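Side-chain contacts in ultraspiracle (PDB 1HG4), which probably acts as a nuclear hormone receptor and transcription factor, its ligand-binding domain locked in an inactive conformation with a two-chain phospholipid bound: residues A[39-43]-A[44-48]; A[76-79]-A[80-84]; A[88-91]-A[92-96]; A[146-150]-A[151-155]. All coordinates share one frame; numbering follows the deposited sequence.

Interaction 1: A[39-43]-A[44-48]; sequences STVQP and DYKGA. With LPP (2-(hexadecanoyloxy)-1-[(phosphonooxy)methyl]ethyl hexadecanoate), chain G.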
loop_
_atom_site.group_PDB
_atom_site.type_symbol
_atom_site.label_atom_id
_atom_site.label_comp_id
_atom_site.label_asym_id
_atom_site.label_seq_id
_atom_site.Cartn_x
_atom_site.Cartn_y
_atom_site.Cartn_z
ATOM N N SER A 39 0.265 40.255 -19.771
ATOM C CA SER A 39 1.287 39.321 -20.220
ATOM C C SER A 39 2.550 40.072 -20.612
ATOM O O SER A 39 2.493 41.094 -21.282
ATOM C CB SER A 39 0.771 38.527 -21.427
ATOM O OG SER A 39 -0.465 37.894 -21.131
ATOM N N THR A 40 3.694 39.550 -20.203
ATOM C CA THR A 40 4.972 40.165 -20.519
ATOM C C THR A 40 5.449 39.694 -21.898
ATOM O O THR A 40 6.536 39.122 -22.045
ATOM C CB THR A 40 6.016 39.797 -19.453
ATOM O OG1 THR A 40 6.349 38.401 -19.554
ATOM C CG2 THR A 40 5.456 40.073 -18.064
ATOM N N VAL A 41 4.614 39.937 -22.901
ATOM C CA VAL A 41 4.896 39.562 -24.286
ATOM C C VAL A 41 4.754 40.804 -25.169
ATOM O O VAL A 41 3.753 41.508 -25.105
ATOM C CB VAL A 41 3.889 38.464 -24.769
ATOM C CG1 VAL A 41 4.022 38.225 -26.271
ATOM C CG2 VAL A 41 4.126 37.165 -24.007
ATOM N N GLN A 42 5.758 41.088 -25.981
ATOM C CA GLN A 42 5.685 42.240 -26.871
ATOM C C GLN A 42 4.442 42.110 -27.755
ATOM O O GLN A 42 4.074 41.013 -28.161
ATOM C CB GLN A 42 6.931 42.304 -27.759
ATOM C CG GLN A 42 8.244 42.371 -27.001
ATOM C CD GLN A 42 8.450 43.695 -26.286
ATOM O OE1 GLN A 42 8.685 44.729 -26.916
ATOM N NE2 GLN A 42 8.358 43.669 -24.960
ATOM N N PRO A 43 3.775 43.232 -28.056
ATOM C CA PRO A 43 2.571 43.221 -28.897
ATOM C C PRO A 43 2.728 42.517 -30.244
ATOM O O PRO A 43 1.843 41.791 -30.675
ATOM C CB PRO A 43 2.245 44.705 -29.051
ATOM C CG PRO A 43 3.584 45.390 -28.853
ATOM C CD PRO A 43 4.140 44.609 -27.688
ATOM N N ASP A 44 3.855 42.726 -30.908
ATOM C CA ASP A 44 4.089 42.098 -32.205
ATOM C C ASP A 44 4.164 40.571 -32.132
ATOM O O ASP A 44 4.040 39.886 -33.150
ATOM C CB ASP A 44 5.384 42.619 -32.835
ATOM C CG ASP A 44 5.317 44.095 -33.191
ATOM O OD1 ASP A 44 4.225 44.717 -33.094
ATOM O OD2 ASP A 44 6.380 44.627 -33.577
ATOM N N TYR A 45 4.383 40.031 -30.941
ATOM C CA TYR A 45 4.463 38.593 -30.822
ATOM C C TYR A 45 3.285 37.950 -30.091
ATOM O O TYR A 45 3.374 36.814 -29.649
ATOM C CB TYR A 45 5.786 38.201 -30.169
ATOM C CG TYR A 45 7.005 38.549 -31.002
ATOM C CD1 TYR A 45 7.524 37.634 -31.934
ATOM C CD2 TYR A 45 7.649 39.788 -30.860
ATOM C CE1 TYR A 45 8.662 37.938 -32.707
ATOM C CE2 TYR A 45 8.787 40.110 -31.622
ATOM C CZ TYR A 45 9.292 39.181 -32.544
ATOM O OH TYR A 45 10.430 39.487 -33.278
ATOM N N LYS A 46 2.177 38.673 -29.984
ATOM C CA LYS A 46 0.997 38.138 -29.320
ATOM C C LYS A 46 0.328 37.047 -30.153
ATOM O O LYS A 46 -0.047 36.005 -29.623
ATOM C CB LYS A 46 0.003 39.260 -29.004
ATOM C CG LYS A 46 0.451 40.139 -27.840
ATOM C CD LYS A 46 -0.675 41.012 -27.303
ATOM C CE LYS A 46 -0.224 41.767 -26.053
ATOM N NZ LYS A 46 -1.313 42.595 -25.442
ATOM N N GLY A 47 0.188 37.286 -31.454
ATOM C CA GLY A 47 -0.422 36.296 -32.321
ATOM C C GLY A 47 0.289 34.961 -32.184
ATOM O O GLY A 47 -0.339 33.927 -31.942
ATOM N N ALA A 48 1.611 34.991 -32.312
ATOM C CA ALA A 48 2.439 33.794 -32.220
ATOM C C ALA A 48 2.282 33.061 -30.892
ATOM O O ALA A 48 2.078 31.849 -30.864
ATOM C CB ALA A 48 3.896 34.157 -32.438
HETATM P P1 LPP G . 12.083 41.191 -27.429
HETATM O O2 LPP G . 13.369 40.624 -28.241
HETATM O O3 LPP G . 11.822 42.670 -28.042
HETATM O O4 LPP G . 12.337 41.195 -25.720
HETATM O O5 LPP G . 10.789 40.293 -27.879
HETATM C C6 LPP G . 11.047 38.970 -28.294
HETATM C C7 LPP G . 9.775 38.133 -28.201
HETATM C C8 LPP G . 9.843 37.018 -29.250
HETATM O O9 LPP G . 9.720 37.544 -26.911
HETATM O O27 LPP G . 8.805 36.093 -29.052
HETATM C C11 LPP G . 8.518 37.736 -26.269
HETATM O O10 LPP G . 7.705 38.627 -26.502
HETATM C C12 LPP G . 8.341 36.668 -25.198
HETATM C C13 LPP G . 7.510 35.529 -25.777
HETATM C C14 LPP G . 6.774 34.799 -24.668
HETATM C C15 LPP G . 7.363 33.413 -24.526
HETATM C C16 LPP G . 6.260 32.418 -24.225
HETATM C C17 LPP G . 6.807 31.015 -24.423
HETATM C C18 LPP G . 6.267 30.109 -23.333
HETATM C C19 LPP G . 7.423 29.633 -22.467
HETATM C C20 LPP G . 7.632 28.141 -22.689
HETATM C C21 LPP G . 7.519 27.390 -21.362
HETATM C C22 LPP G . 6.053 27.106 -21.041
HETATM C C23 LPP G . 5.683 25.698 -21.469
HETATM C C24 LPP G . 4.166 25.567 -21.405
HETATM C C25 LPP G . 3.745 24.149 -21.770
HETATM C C26 LPP G . 3.433 23.353 -20.508
HETATM C C29 LPP G . 8.763 35.176 -30.046
HETATM O O28 LPP G . 9.632 34.977 -30.885
HETATM C C30 LPP G . 7.434 34.428 -29.946
HETATM C C31 LPP G . 7.582 33.002 -30.484
HETATM C C32 LPP G . 7.438 31.990 -29.349
HETATM C C33 LPP G . 8.688 31.109 -29.287
HETATM C C34 LPP G . 8.527 30.063 -28.193
HETATM C C35 LPP G . 9.677 29.064 -28.258
HETATM C C36 LPP G . 9.217 27.716 -27.728
HETATM C C37 LPP G . 9.853 27.451 -26.368
HETATM C C38 LPP G . 10.142 25.960 -26.199
HETATM C C39 LPP G . 9.199 25.362 -25.162
HETATM C C40 LPP G . 8.085 24.608 -25.874
HETATM C C41 LPP G . 7.428 23.627 -24.927
HETATM C C42 LPP G . 5.954 23.548 -25.275
HETATM C C43 LPP G . 5.351 22.284 -24.679
HETATM C C44 LPP G . 3.927 22.092 -25.206
#
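Q42 and Y45 meet at the mouth of the lipid pocket, where the loop 39-43 runs into the first turn of helix 46-68. Two backbone hydrogen bonds make the turn. The amide N of Y45 binds Q42 O at 3.0 Å, and K46 N binds P43 O at 3.2 Å with an N-H...O angle of 164°. Y45 occupies the N-cap position of the helix.

The apolar contacts are few. V41 places CG1 opposite its own backbone N (chi1 171°), a rotation that lets this methyl approach Y45 CB at 4.3 Å while CG2 faces the lipid and comes within 3.6 Å of its chain atom C14. Q42 CB lies at the edge of the Y45 ring, 4.1 Å from CD2.

Lipid contacts complete the site. Q42 N donates to the ester carbonyl O10 at 3.2 Å, whereas the bent Q42 side chain brings CG to 3.4 Å from the phosphate-ester oxygen O5. The glycerol carbon C8 sits over the centre of one face of the Y45 ring, 3.5 Å above its plane. At the far end of that ring, Y45 OH makes a weak hydrogen bond with NZ of K150.

The turn therefore offers the lipid a backbone N-H for an ester, an aromatic face for the glycerol and a valine methyl for the start of a chain. Recognition here is mainly of the neutral part of the head group, by shape and by a single directional bond.

Interaction 2: A[76-79]-A[80-84]; sequences VPLD and DQVIL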
loop_
_atom_site.group_PDB
_atom_site.type_symbol
_atom_site.label_atom_id
_atom_site.label_comp_id
_atom_site.label_asym_id
_atom_site.label_seq_id
_atom_site.Cartn_x
_atom_site.Cartn_y
_atom_site.Cartn_z
ATOM N N VAL A 76 -11.160 6.681 -8.470
ATOM C CA VAL A 76 -10.714 7.373 -7.285
ATOM C C VAL A 76 -11.620 8.574 -7.109
ATOM O O VAL A 76 -12.261 9.023 -8.057
ATOM C CB VAL A 76 -9.250 7.811 -7.405
ATOM C CG1 VAL A 76 -8.413 6.625 -7.825
ATOM C CG2 VAL A 76 -9.111 8.955 -8.381
ATOM N N PRO A 77 -11.729 9.085 -5.880
ATOM C CA PRO A 77 -12.604 10.250 -5.708
ATOM C C PRO A 77 -12.177 11.429 -6.592
ATOM O O PRO A 77 -10.985 11.635 -6.854
ATOM C CB PRO A 77 -12.502 10.550 -4.206
ATOM C CG PRO A 77 -11.188 9.916 -3.785
ATOM C CD PRO A 77 -11.120 8.656 -4.606
ATOM N N LEU A 78 -13.167 12.181 -7.063
ATOM C CA LEU A 78 -12.950 13.338 -7.929
ATOM C C LEU A 78 -11.829 14.242 -7.427
ATOM O O LEU A 78 -10.974 14.679 -8.191
ATOM C CB LEU A 78 -14.237 14.150 -8.026
ATOM C CG LEU A 78 -14.825 14.316 -9.422
ATOM C CD1 LEU A 78 -16.131 15.116 -9.345
ATOM C CD2 LEU A 78 -13.802 15.010 -10.320
ATOM N N ASP A 79 -11.834 14.526 -6.132
ATOM C CA ASP A 79 -10.812 15.391 -5.577
ATOM C C ASP A 79 -9.427 14.838 -5.861
ATOM O O ASP A 79 -8.495 15.595 -6.100
ATOM C CB ASP A 79 -11.035 15.600 -4.071
ATOM C CG ASP A 79 -12.316 16.391 -3.774
ATOM O OD1 ASP A 79 -12.945 16.904 -4.731
ATOM O OD2 ASP A 79 -12.704 16.510 -2.591
ATOM N N ASP A 80 -9.289 13.521 -5.860
ATOM C CA ASP A 80 -7.993 12.919 -6.131
ATOM C C ASP A 80 -7.651 13.091 -7.608
ATOM O O ASP A 80 -6.511 13.405 -7.950
ATOM C CB ASP A 80 -7.988 11.417 -5.790
ATOM C CG ASP A 80 -7.724 11.137 -4.317
ATOM O OD1 ASP A 80 -7.215 12.041 -3.618
ATOM O OD2 ASP A 80 -8.010 9.999 -3.865
ATOM N N GLN A 81 -8.644 12.884 -8.473
ATOM C CA GLN A 81 -8.451 12.982 -9.916
ATOM C C GLN A 81 -7.923 14.350 -10.310
ATOM O O GLN A 81 -7.061 14.471 -11.188
ATOM C CB GLN A 81 -9.766 12.713 -10.646
ATOM C CG GLN A 81 -10.293 11.298 -10.482
ATOM C CD GLN A 81 -11.611 11.108 -11.197
ATOM O OE1 GLN A 81 -11.789 11.587 -12.320
ATOM N NE2 GLN A 81 -12.542 10.410 -10.559
ATOM N N VAL A 82 -8.443 15.375 -9.650
ATOM C CA VAL A 82 -8.043 16.748 -9.919
ATOM C C VAL A 82 -6.593 16.962 -9.528
ATOM O O VAL A 82 -5.841 17.592 -10.266
ATOM C CB VAL A 82 -8.957 17.751 -9.143
ATOM C CG1 VAL A 82 -8.331 19.139 -9.118
ATOM C CG2 VAL A 82 -10.331 17.798 -9.792
ATOM N N ILE A 83 -6.202 16.424 -8.372
ATOM C CA ILE A 83 -4.835 16.580 -7.887
ATOM C C ILE A 83 -3.818 15.879 -8.788
ATOM O O ILE A 83 -2.738 16.415 -9.065
ATOM C CB ILE A 83 -4.708 16.062 -6.426
ATOM C CG1 ILE A 83 -5.498 16.975 -5.486
ATOM C CG2 ILE A 83 -3.246 16.043 -5.981
ATOM C CD1 ILE A 83 -5.472 16.518 -4.031
ATOM N N LEU A 84 -4.172 14.691 -9.262
ATOM C CA LEU A 84 -3.285 13.919 -10.132
ATOM C C LEU A 84 -3.016 14.668 -11.423
ATOM O O LEU A 84 -1.877 14.721 -11.880
ATOM C CB LEU A 84 -3.898 12.549 -10.444
ATOM C CG LEU A 84 -4.021 11.617 -9.233
ATOM C CD1 LEU A 84 -4.874 10.404 -9.566
ATOM C CD2 LEU A 84 -2.636 11.196 -8.797
#
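The start of helix 78-100 illustrates how a first turn can be closed from outside the helix, with P77 at the N-cap position and V76 just before it. P77 O accepts Q81 N at 3.1 Å and receives a weak bond from D80 N as well. One residue on, L78 O accepts V82 N at 3.0 Å.

Q81 adds a side-chain bond to this frame. Its chain runs extended beyond CG (chi2 179°), toward the residues before the helix, so that NE2 reaches V76 O at 2.9 Å with an N-H...O angle of 167°. The acceptor lies almost in the amide plane. On the way CG packs against V76 CG2 at 3.4 Å, and D80 CB touches the same methyl at 3.7 Å.

D80 lays its carboxylate beside the proline ring, OD2 being 3.2 Å from P77 CG. Both oxygens are engaged by backbone amides of the chain, OD1 by K195 and OD2 by S196, while L78 N is bound by OD2 of D212 of the second subunit. Negative groups gathered at this amino end would probably be favoured by the helix dipole, and the side-chain amide of Q81 fixes the incoming chain to the turn.

Interaction 3: A[88-91]-A[92-96]; sequences AWIE and LLIAN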
loop_
_atom_site.group_PDB
_atom_site.type_symbol
_atom_site.label_atom_id
_atom_site.label_comp_id
_atom_site.label_asym_id
_atom_site.label_seq_id
_atom_site.Cartn_x
_atom_site.Cartn_y
_atom_site.Cartn_z
ATOM N N ALA A 88 0.665 16.176 -12.795
ATOM C CA ALA A 88 1.351 15.604 -13.952
ATOM C C ALA A 88 1.198 16.279 -15.323
ATOM O O ALA A 88 1.979 15.965 -16.227
ATOM C CB ALA A 88 0.978 14.101 -14.080
ATOM N N TRP A 89 0.244 17.197 -15.495
ATOM C CA TRP A 89 0.034 17.807 -16.820
ATOM C C TRP A 89 1.261 18.299 -17.595
ATOM O O TRP A 89 1.452 17.898 -18.751
ATOM C CB TRP A 89 -1.029 18.915 -16.766
ATOM C CG TRP A 89 -0.612 20.270 -16.269
ATOM C CD1 TRP A 89 -0.572 20.699 -14.969
ATOM C CD2 TRP A 89 -0.291 21.415 -17.074
ATOM N NE1 TRP A 89 -0.258 22.040 -14.914
ATOM C CE2 TRP A 89 -0.077 22.505 -16.190
ATOM C CE3 TRP A 89 -0.165 21.626 -18.454
ATOM C CZ2 TRP A 89 0.259 23.791 -16.645
ATOM C CZ3 TRP A 89 0.171 22.913 -18.905
ATOM C CH2 TRP A 89 0.377 23.973 -17.999
ATOM N N ILE A 90 2.090 19.148 -16.989
ATOM C CA ILE A 90 3.278 19.641 -17.683
ATOM C C ILE A 90 4.221 18.500 -18.087
ATOM O O ILE A 90 4.718 18.490 -19.214
ATOM C CB ILE A 90 4.063 20.665 -16.820
ATOM C CG1 ILE A 90 3.182 21.879 -16.539
ATOM C CG2 ILE A 90 5.321 21.120 -17.547
ATOM C CD1 ILE A 90 3.815 22.881 -15.623
ATOM N N GLU A 91 4.456 17.540 -17.192
ATOM C CA GLU A 91 5.340 16.430 -17.511
ATOM C C GLU A 91 4.789 15.567 -18.637
ATOM O O GLU A 91 5.545 15.014 -19.438
ATOM C CB GLU A 91 5.585 15.557 -16.280
ATOM C CG GLU A 91 6.346 16.256 -15.169
ATOM C CD GLU A 91 6.586 15.350 -13.983
ATOM O OE1 GLU A 91 7.406 14.412 -14.088
ATOM O OE2 GLU A 91 5.944 15.568 -12.943
ATOM N N LEU A 92 3.471 15.437 -18.697
ATOM C CA LEU A 92 2.852 14.633 -19.745
ATOM C C LEU A 92 3.008 15.337 -21.079
ATOM O O LEU A 92 3.330 14.693 -22.081
ATOM C CB LEU A 92 1.365 14.388 -19.442
ATOM C CG LEU A 92 1.081 13.461 -18.239
ATOM C CD1 LEU A 92 -0.423 13.432 -17.957
ATOM C CD2 LEU A 92 1.599 12.050 -18.501
ATOM N N LEU A 93 2.801 16.658 -21.099
ATOM C CA LEU A 93 2.948 17.415 -22.348
ATOM C C LEU A 93 4.389 17.383 -22.847
ATOM O O LEU A 93 4.634 17.091 -24.016
ATOM C CB LEU A 93 2.500 18.868 -22.181
ATOM C CG LEU A 93 1.020 19.076 -21.859
ATOM C CD1 LEU A 93 0.649 20.538 -22.038
ATOM C CD2 LEU A 93 0.180 18.229 -22.768
ATOM N N ILE A 94 5.339 17.663 -21.959
ATOM C CA ILE A 94 6.749 17.671 -22.330
ATOM C C ILE A 94 7.259 16.315 -22.787
ATOM O O ILE A 94 8.162 16.251 -23.616
ATOM C CB ILE A 94 7.621 18.194 -21.171
ATOM C CG1 ILE A 94 7.304 19.669 -20.937
ATOM C CG2 ILE A 94 9.108 18.022 -21.494
ATOM C CD1 ILE A 94 8.064 20.272 -19.779
ATOM N N ALA A 95 6.688 15.235 -22.258
ATOM C CA ALA A 95 7.099 13.889 -22.664
ATOM C C ALA A 95 6.684 13.702 -24.128
ATOM O O ALA A 95 7.404 13.104 -24.924
ATOM C CB ALA A 95 6.433 12.825 -21.782
ATOM N N ASN A 96 5.510 14.216 -24.475
ATOM C CA ASN A 96 5.036 14.133 -25.849
ATOM C C ASN A 96 5.882 14.988 -26.799
ATOM O O ASN A 96 6.110 14.575 -27.933
ATOM C CB ASN A 96 3.567 14.552 -25.941
ATOM C CG ASN A 96 2.610 13.411 -25.606
ATOM O OD1 ASN A 96 1.510 13.630 -25.088
ATOM N ND2 ASN A 96 3.018 12.189 -25.920
#
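W89 carries its indole between its own backbone N and carbonyl carbon (chi1 81°), whereas L93 has CG opposite its carbonyl carbon (chi1 -64°); together these rotations set L93 CD1 at the edge of the indole, 3.8 Å from CE3. The methyl lies near the ring plane, and one face is occupied by I90 CG1, 3.3 Å above the ring centre. I90 and I94 share a rotamer and lie side by side, pointing the same way, with I90 CG2 3.6 Å from I94 CD1. A longer contact joins A88 CB to L92 CD1 at 4.2 Å.

Although the helix is kinked at I90 and E91, whose N atoms have no bond to the turn before, the bonds onward are helical. L92 N, L93 N and I94 N bind the carbonyls of A88, W89 and I90, the last at 2.9 Å and 172°. A95 N binds E91 O.

Different helices pack round this turn: L60 and M63 of helix 46-68 on W89, S240 and Q244 of helix 225-250 on I90, and I185 of helix 175-186 on A88. I90, the next residue, thus covers one face of the indole and L93, four residues on, meets its edge, which probably steadies W89 where it touches the bound lipid.

Interaction 4: A[146-150]-A[151-155]; sequences NSAIK and AGVSA. With LPP (2-(hexadecanoyloxy)-1-[(phosphonooxy)methyl]ethyl hexadecanoate), chain G.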
loop_
_atom_site.group_PDB
_atom_site.type_symbol
_atom_site.label_atom_id
_atom_site.label_comp_id
_atom_site.label_asym_id
_atom_site.label_seq_id
_atom_site.Cartn_x
_atom_site.Cartn_y
_atom_site.Cartn_z
ATOM N N ASN A 146 16.277 29.407 -33.346
ATOM C CA ASN A 146 16.388 30.859 -33.448
ATOM C C ASN A 146 15.189 31.534 -32.795
ATOM O O ASN A 146 15.328 32.604 -32.195
ATOM C CB ASN A 146 16.519 31.298 -34.919
ATOM C CG ASN A 146 15.593 30.526 -35.863
ATOM O OD1 ASN A 146 14.415 30.334 -35.580
ATOM N ND2 ASN A 146 16.128 30.099 -36.999
ATOM N N SER A 147 14.018 30.906 -32.894
ATOM C CA SER A 147 12.810 31.461 -32.288
ATOM C C SER A 147 12.870 31.330 -30.774
ATOM O O SER A 147 12.438 32.230 -30.072
ATOM C CB SER A 147 11.566 30.756 -32.806
ATOM O OG SER A 147 11.433 30.931 -34.202
ATOM N N ALA A 148 13.397 30.211 -30.271
ATOM C CA ALA A 148 13.519 30.014 -28.818
ATOM C C ALA A 148 14.435 31.117 -28.308
ATOM O O ALA A 148 14.037 31.935 -27.488
ATOM C CB ALA A 148 14.111 28.642 -28.499
ATOM N N ILE A 149 15.665 31.131 -28.803
ATOM C CA ILE A 149 16.631 32.165 -28.441
ATOM C C ILE A 149 15.936 33.523 -28.461
ATOM O O ILE A 149 16.037 34.293 -27.517
ATOM C CB ILE A 149 17.793 32.197 -29.449
ATOM C CG1 ILE A 149 18.581 30.882 -29.353
ATOM C CG2 ILE A 149 18.673 33.434 -29.200
ATOM C CD1 ILE A 149 19.616 30.676 -30.459
ATOM N N LYS A 150 15.222 33.798 -29.549
ATOM C CA LYS A 150 14.483 35.045 -29.721
ATOM C C LYS A 150 13.515 35.287 -28.555
ATOM O O LYS A 150 13.431 36.398 -28.032
ATOM C CB LYS A 150 13.697 34.988 -31.036
ATOM C CG LYS A 150 13.670 36.279 -31.827
ATOM C CD LYS A 150 13.088 37.430 -31.036
ATOM C CE LYS A 150 13.129 38.744 -31.836
ATOM N NZ LYS A 150 12.591 39.916 -31.064
ATOM N N ALA A 151 12.779 34.249 -28.156
ATOM C CA ALA A 151 11.820 34.352 -27.050
ATOM C C ALA A 151 12.501 34.289 -25.670
ATOM O O ALA A 151 11.851 34.469 -24.635
ATOM C CB ALA A 151 10.788 33.254 -27.164
ATOM N N GLY A 152 13.805 34.024 -25.664
ATOM C CA GLY A 152 14.547 33.964 -24.421
ATOM C C GLY A 152 14.371 32.679 -23.639
ATOM O O GLY A 152 14.639 32.647 -22.442
ATOM N N VAL A 153 13.930 31.619 -24.306
ATOM C CA VAL A 153 13.717 30.332 -23.632
ATOM C C VAL A 153 14.486 29.198 -24.320
ATOM O O VAL A 153 14.008 28.068 -24.421
ATOM C CB VAL A 153 12.232 29.972 -23.612
ATOM C CG1 VAL A 153 11.480 30.946 -22.736
ATOM C CG2 VAL A 153 11.677 30.002 -25.040
ATOM N N SER A 154 15.685 29.509 -24.787
ATOM C CA SER A 154 16.495 28.519 -25.459
ATOM C C SER A 154 17.119 27.506 -24.498
ATOM O O SER A 154 17.474 26.411 -24.913
ATOM C CB SER A 154 17.595 29.213 -26.261
ATOM O OG SER A 154 18.379 30.072 -25.440
ATOM N N ALA A 155 17.264 27.866 -23.226
ATOM C CA ALA A 155 17.867 26.949 -22.253
ATOM C C ALA A 155 16.941 25.756 -22.011
ATOM O O ALA A 155 17.387 24.609 -21.951
ATOM C CB ALA A 155 18.142 27.675 -20.934
HETATM P P1 LPP G . 12.083 41.191 -27.429
HETATM O O2 LPP G . 13.369 40.624 -28.241
HETATM O O3 LPP G . 11.822 42.670 -28.042
HETATM O O4 LPP G . 12.337 41.195 -25.720
HETATM O O5 LPP G . 10.789 40.293 -27.879
HETATM C C6 LPP G . 11.047 38.970 -28.294
HETATM C C7 LPP G . 9.775 38.133 -28.201
HETATM C C8 LPP G . 9.843 37.018 -29.250
HETATM O O9 LPP G . 9.720 37.544 -26.911
HETATM O O27 LPP G . 8.805 36.093 -29.052
HETATM C C11 LPP G . 8.518 37.736 -26.269
HETATM O O10 LPP G . 7.705 38.627 -26.502
HETATM C C12 LPP G . 8.341 36.668 -25.198
HETATM C C13 LPP G . 7.510 35.529 -25.777
HETATM C C14 LPP G . 6.774 34.799 -24.668
HETATM C C15 LPP G . 7.363 33.413 -24.526
HETATM C C16 LPP G . 6.260 32.418 -24.225
HETATM C C17 LPP G . 6.807 31.015 -24.423
HETATM C C18 LPP G . 6.267 30.109 -23.333
HETATM C C19 LPP G . 7.423 29.633 -22.467
HETATM C C20 LPP G . 7.632 28.141 -22.689
HETATM C C21 LPP G . 7.519 27.390 -21.362
HETATM C C22 LPP G . 6.053 27.106 -21.041
HETATM C C23 LPP G . 5.683 25.698 -21.469
HETATM C C24 LPP G . 4.166 25.567 -21.405
HETATM C C25 LPP G . 3.745 24.149 -21.770
HETATM C C26 LPP G . 3.433 23.353 -20.508
HETATM C C29 LPP G . 8.763 35.176 -30.046
HETATM O O28 LPP G . 9.632 34.977 -30.885
HETATM C C30 LPP G . 7.434 34.428 -29.946
HETATM C C31 LPP G . 7.582 33.002 -30.484
HETATM C C32 LPP G . 7.438 31.990 -29.349
HETATM C C33 LPP G . 8.688 31.109 -29.287
HETATM C C34 LPP G . 8.527 30.063 -28.193
HETATM C C35 LPP G . 9.677 29.064 -28.258
HETATM C C36 LPP G . 9.217 27.716 -27.728
HETATM C C37 LPP G . 9.853 27.451 -26.368
HETATM C C38 LPP G . 10.142 25.960 -26.199
HETATM C C39 LPP G . 9.199 25.362 -25.162
HETATM C C40 LPP G . 8.085 24.608 -25.874
HETATM C C41 LPP G . 7.428 23.627 -24.927
HETATM C C42 LPP G . 5.954 23.548 -25.275
HETATM C C43 LPP G . 5.351 22.284 -24.679
HETATM C C44 LPP G . 3.927 22.092 -25.206
#
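I149 and S154 touch across the break between two helices, the isoleucine CG1 resting 3.6 Å from S154 CB. S154 points its side chain's first bond at the preceding residues, and its hydroxyl, held between its own backbone N and carbonyl carbon (chi1 55°), lies alongside the isoleucine. A148 approaches the same residue from its methyl, with CB 3.9 Å from S154 CA, and lies farther from V153, CB to CG2 4.4 Å.

This fit depends on how the chain turns. G152, with positive phi, ends the helix in a Schellman motif: V153 N returns to A148 O at 3.2 Å and 161°, accompanied by a weak bond from G152 N to the same oxygen. A bond from G152 N to I149 O, 2.9 Å long, tightens the turn, and A151 N closes the last regular turn on S147 O.

K150 leaves the helix toward the lipid. Bent at chi2 (-58°) and then extended, it runs past the glycerol, CD 3.7 Å from C8, and NZ binds the phosphate oxygen O2 at 3.0 Å. Farther inside, V153 CG2 touches the lipid chain at C37, 3.4 Å away, and A151 CB contributes another apolar contact.

In the fold the short helix 145-151 follows the strand 142-144 of a two-stranded antiparallel sheet and passes at G152 into helix 154-171. V153, at the N-cap of that second helix, packs on H246 and F250 of helix 225-250.

The four contacts show how local packing follows place in the fold. Interaction 1 is at the surface and interaction 4 partly buried, their centres about 14 Å apart; they meet through Y45 and K150 and share one lipid, interaction 1 supplying a hydrogen bond to an ester carbonyl and an aromatic face, interaction 4 a charge for the phosphate. Interactions 2 and 3 are buried on one helix, 78-100, but differ: the former is a polar helix start reaching the second subunit, the latter an apolar stretch near the centre of the chain. Interaction 3 also touches the lipid, through W89, although about 14 Å separates its nearest atoms from those of interaction 1.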